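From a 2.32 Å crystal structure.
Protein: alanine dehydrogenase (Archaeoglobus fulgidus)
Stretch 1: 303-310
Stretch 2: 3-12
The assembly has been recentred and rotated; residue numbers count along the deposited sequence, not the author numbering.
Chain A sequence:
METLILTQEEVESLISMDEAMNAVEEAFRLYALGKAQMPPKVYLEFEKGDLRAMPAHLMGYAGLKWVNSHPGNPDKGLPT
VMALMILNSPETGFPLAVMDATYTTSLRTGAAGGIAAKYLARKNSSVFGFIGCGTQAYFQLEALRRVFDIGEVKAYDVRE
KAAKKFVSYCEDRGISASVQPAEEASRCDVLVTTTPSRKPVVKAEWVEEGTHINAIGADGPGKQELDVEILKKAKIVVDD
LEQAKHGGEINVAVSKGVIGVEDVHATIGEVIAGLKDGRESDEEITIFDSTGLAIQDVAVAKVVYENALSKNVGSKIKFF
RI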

# COMPACT_ATOMS: atom_id res chain seq x y z
N VAL A 303 -14.02 -14.15 0.69
CA VAL A 303 -15.10 -14.94 1.28
C VAL A 303 -16.08 -14.07 2.04
O VAL A 303 -17.29 -14.31 1.99
CB VAL A 303 -14.53 -16.00 2.21
CG1 VAL A 303 -15.64 -16.59 3.08
CG2 VAL A 303 -13.86 -17.09 1.38
N VAL A 304 -15.57 -13.09 2.78
CA VAL A 304 -16.40 -12.16 3.54
C VAL A 304 -17.26 -11.33 2.59
O VAL A 304 -18.45 -11.07 2.85
CB VAL A 304 -15.54 -11.16 4.35
CG1 VAL A 304 -16.39 -9.98 4.84
CG2 VAL A 304 -14.89 -11.87 5.53
N TYR A 305 -16.66 -10.90 1.48
CA TYR A 305 -17.40 -10.07 0.53
C TYR A 305 -18.57 -10.84 -0.12
O TYR A 305 -19.69 -10.35 -0.14
CB TYR A 305 -16.46 -9.48 -0.55
CG TYR A 305 -17.18 -8.67 -1.62
CD1 TYR A 305 -17.25 -9.13 -2.93
CD2 TYR A 305 -17.84 -7.47 -1.32
CE1 TYR A 305 -17.97 -8.43 -3.92
CE2 TYR A 305 -18.55 -6.76 -2.29
CZ TYR A 305 -18.61 -7.26 -3.60
OH TYR A 305 -19.31 -6.59 -4.57
N GLU A 306 -18.33 -12.04 -0.62
CA GLU A 306 -19.38 -12.83 -1.25
C GLU A 306 -20.42 -13.25 -0.23
O GLU A 306 -21.60 -13.30 -0.54
CB GLU A 306 -18.76 -14.03 -1.98
CG GLU A 306 -17.89 -13.57 -3.15
CD GLU A 306 -17.14 -14.67 -3.86
OE1 GLU A 306 -16.47 -14.37 -4.86
OE2 GLU A 306 -17.20 -15.83 -3.41
N ASN A 307 -20.01 -13.55 1.00
CA ASN A 307 -21.01 -13.93 1.97
C ASN A 307 -21.82 -12.70 2.35
O ASN A 307 -22.95 -12.82 2.79
CB ASN A 307 -20.38 -14.52 3.22
CG ASN A 307 -19.98 -15.96 3.03
OD1 ASN A 307 -20.48 -16.63 2.14
ND2 ASN A 307 -19.09 -16.44 3.88
N ALA A 308 -21.22 -11.53 2.21
CA ALA A 308 -21.89 -10.30 2.54
C ALA A 308 -22.99 -10.02 1.49
O ALA A 308 -24.10 -9.60 1.84
CB ALA A 308 -20.89 -9.15 2.61
N LEU A 309 -22.69 -10.23 0.20
CA LEU A 309 -23.72 -10.00 -0.81
C LEU A 309 -24.89 -10.95 -0.49
O LEU A 309 -26.05 -10.52 -0.43
CB LEU A 309 -23.19 -10.31 -2.18
CG LEU A 309 -21.96 -9.48 -2.51
CD1 LEU A 309 -21.47 -9.86 -3.88
CD2 LEU A 309 -22.28 -7.99 -2.46
N SER A 310 -24.57 -12.22 -0.27
CA SER A 310 -25.57 -13.24 0.03
C SER A 310 -26.53 -12.94 1.15
O SER A 310 -27.71 -13.23 1.04
CB SER A 310 -24.92 -14.58 0.35
OG SER A 310 -24.35 -15.10 -0.82
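Stretch 2 (3-12) TLILTQEEVE

Residues 303-310 lie within a longer helix, and stretch 2 meets it as a short strand, 3-6, that turns at Thr-7 into a second helix beginning at Gln-8. The strand runs almost square across the helix, at 101° between their N-to-C directions, with the axes 10.6 Å apart at closest approach. That spacing leaves room for a layer of side chains, and no hydrogen bond joins the two stretches. The backbones come nearer beyond the strand, where the CA atoms of Val-304 and Val-11 are 6.4 Å apart.

Strand alternation sets the first rule: Leu-4 and Leu-6 point toward the helix, while Thr-3 points away. On the helix, Val-304 and Ala-308, one turn apart, point toward stretch 2. The small Ala-308 touches both leucines, its CB 3.8 Å from Leu-4 CD2 and 3.9 Å from Leu-6 CD1. Val-304 also bridges two elements, with CG1 3.5 Å from Leu-6 CD1 and CG2 3.8 Å from Val-11 CG1. Tyr-305 starts sideways but brings its ring obliquely to Leu-4, CD2 to CD2 at 3.7 Å.

The turn is secured locally: Glu-10 N donates to Thr-7 OG1 (3.0 Å), capping the new helix, and Thr-7 N donates to Glu-10 OE2 (2.9 Å).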

# COMPACT_ATOMS: atom_id res chain seq x y z
N THR A 3 -19.77 1.12 -3.26
CA THR A 3 -18.75 0.40 -2.52
C THR A 3 -19.41 -0.06 -1.20
O THR A 3 -20.07 0.72 -0.50
CB THR A 3 -17.52 1.28 -2.24
OG1 THR A 3 -16.85 1.56 -3.48
CG2 THR A 3 -16.56 0.61 -1.29
N LEU A 4 -19.26 -1.35 -0.88
CA LEU A 4 -19.83 -1.93 0.34
C LEU A 4 -18.90 -1.61 1.53
O LEU A 4 -17.67 -1.70 1.40
CB LEU A 4 -19.96 -3.45 0.14
CG LEU A 4 -20.60 -4.34 1.18
CD1 LEU A 4 -22.09 -4.10 1.18
CD2 LEU A 4 -20.28 -5.79 0.89
N ILE A 5 -19.48 -1.20 2.65
CA ILE A 5 -18.71 -0.89 3.87
C ILE A 5 -19.03 -1.96 4.90
O ILE A 5 -20.20 -2.18 5.22
CB ILE A 5 -19.08 0.52 4.42
CG1 ILE A 5 -18.78 1.58 3.35
CG2 ILE A 5 -18.25 0.86 5.65
CD1 ILE A 5 -17.33 1.55 2.83
N LEU A 6 -18.00 -2.66 5.39
CA LEU A 6 -18.20 -3.72 6.39
C LEU A 6 -17.45 -3.47 7.68
O LEU A 6 -16.22 -3.24 7.70
CB LEU A 6 -17.81 -5.08 5.83
CG LEU A 6 -18.72 -5.72 4.77
CD1 LEU A 6 -18.10 -7.02 4.37
CD2 LEU A 6 -20.13 -5.96 5.30
N THR A 7 -18.21 -3.51 8.76
CA THR A 7 -17.72 -3.29 10.11
C THR A 7 -17.14 -4.57 10.72
O THR A 7 -17.42 -5.67 10.25
CB THR A 7 -18.86 -2.88 11.02
OG1 THR A 7 -19.70 -4.00 11.24
CG2 THR A 7 -19.75 -1.93 10.33
N GLN A 8 -16.36 -4.43 11.80
CA GLN A 8 -15.80 -5.63 12.41
C GLN A 8 -16.91 -6.58 12.86
O GLN A 8 -16.83 -7.79 12.61
CB GLN A 8 -14.92 -5.28 13.60
CG GLN A 8 -14.23 -6.49 14.21
CD GLN A 8 -13.49 -6.15 15.47
OE1 GLN A 8 -13.10 -5.00 15.69
NE2 GLN A 8 -13.27 -7.16 16.32
N GLU A 9 -17.94 -6.05 13.51
CA GLU A 9 -19.05 -6.88 13.97
C GLU A 9 -19.67 -7.61 12.79
O GLU A 9 -19.97 -8.79 12.89
CB GLU A 9 -20.10 -6.01 14.69
CG GLU A 9 -21.31 -6.79 15.24
CD GLU A 9 -21.93 -6.16 16.51
OE1 GLU A 9 -22.26 -4.94 16.51
OE2 GLU A 9 -22.11 -6.91 17.51
N GLU A 10 -19.83 -6.93 11.66
CA GLU A 10 -20.41 -7.56 10.48
C GLU A 10 -19.48 -8.63 9.94
O GLU A 10 -19.90 -9.77 9.77
CB GLU A 10 -20.71 -6.53 9.37
CG GLU A 10 -21.94 -5.66 9.68
CD GLU A 10 -22.03 -4.37 8.87
OE1 GLU A 10 -23.12 -3.77 8.81
OE2 GLU A 10 -21.01 -3.94 8.30
N VAL A 11 -18.21 -8.27 9.70
CA VAL A 11 -17.26 -9.24 9.17
C VAL A 11 -17.20 -10.53 10.02
O VAL A 11 -17.13 -11.61 9.44
CB VAL A 11 -15.86 -8.63 9.03
CG1 VAL A 11 -14.83 -9.71 8.61
CG2 VAL A 11 -15.91 -7.53 8.01
N GLU A 12 -17.25 -10.39 11.35
CA GLU A 12 -17.21 -11.53 12.27
C GLU A 12 -18.29 -12.55 12.00
O GLU A 12 -18.11 -13.74 12.23
CB GLU A 12 -17.30 -11.06 13.74
CG GLU A 12 -16.02 -10.33 14.19
CD GLU A 12 -15.94 -10.05 15.68
OE1 GLU A 12 -16.79 -10.56 16.44
OE2 GLU A 12 -15.01 -9.32 16.08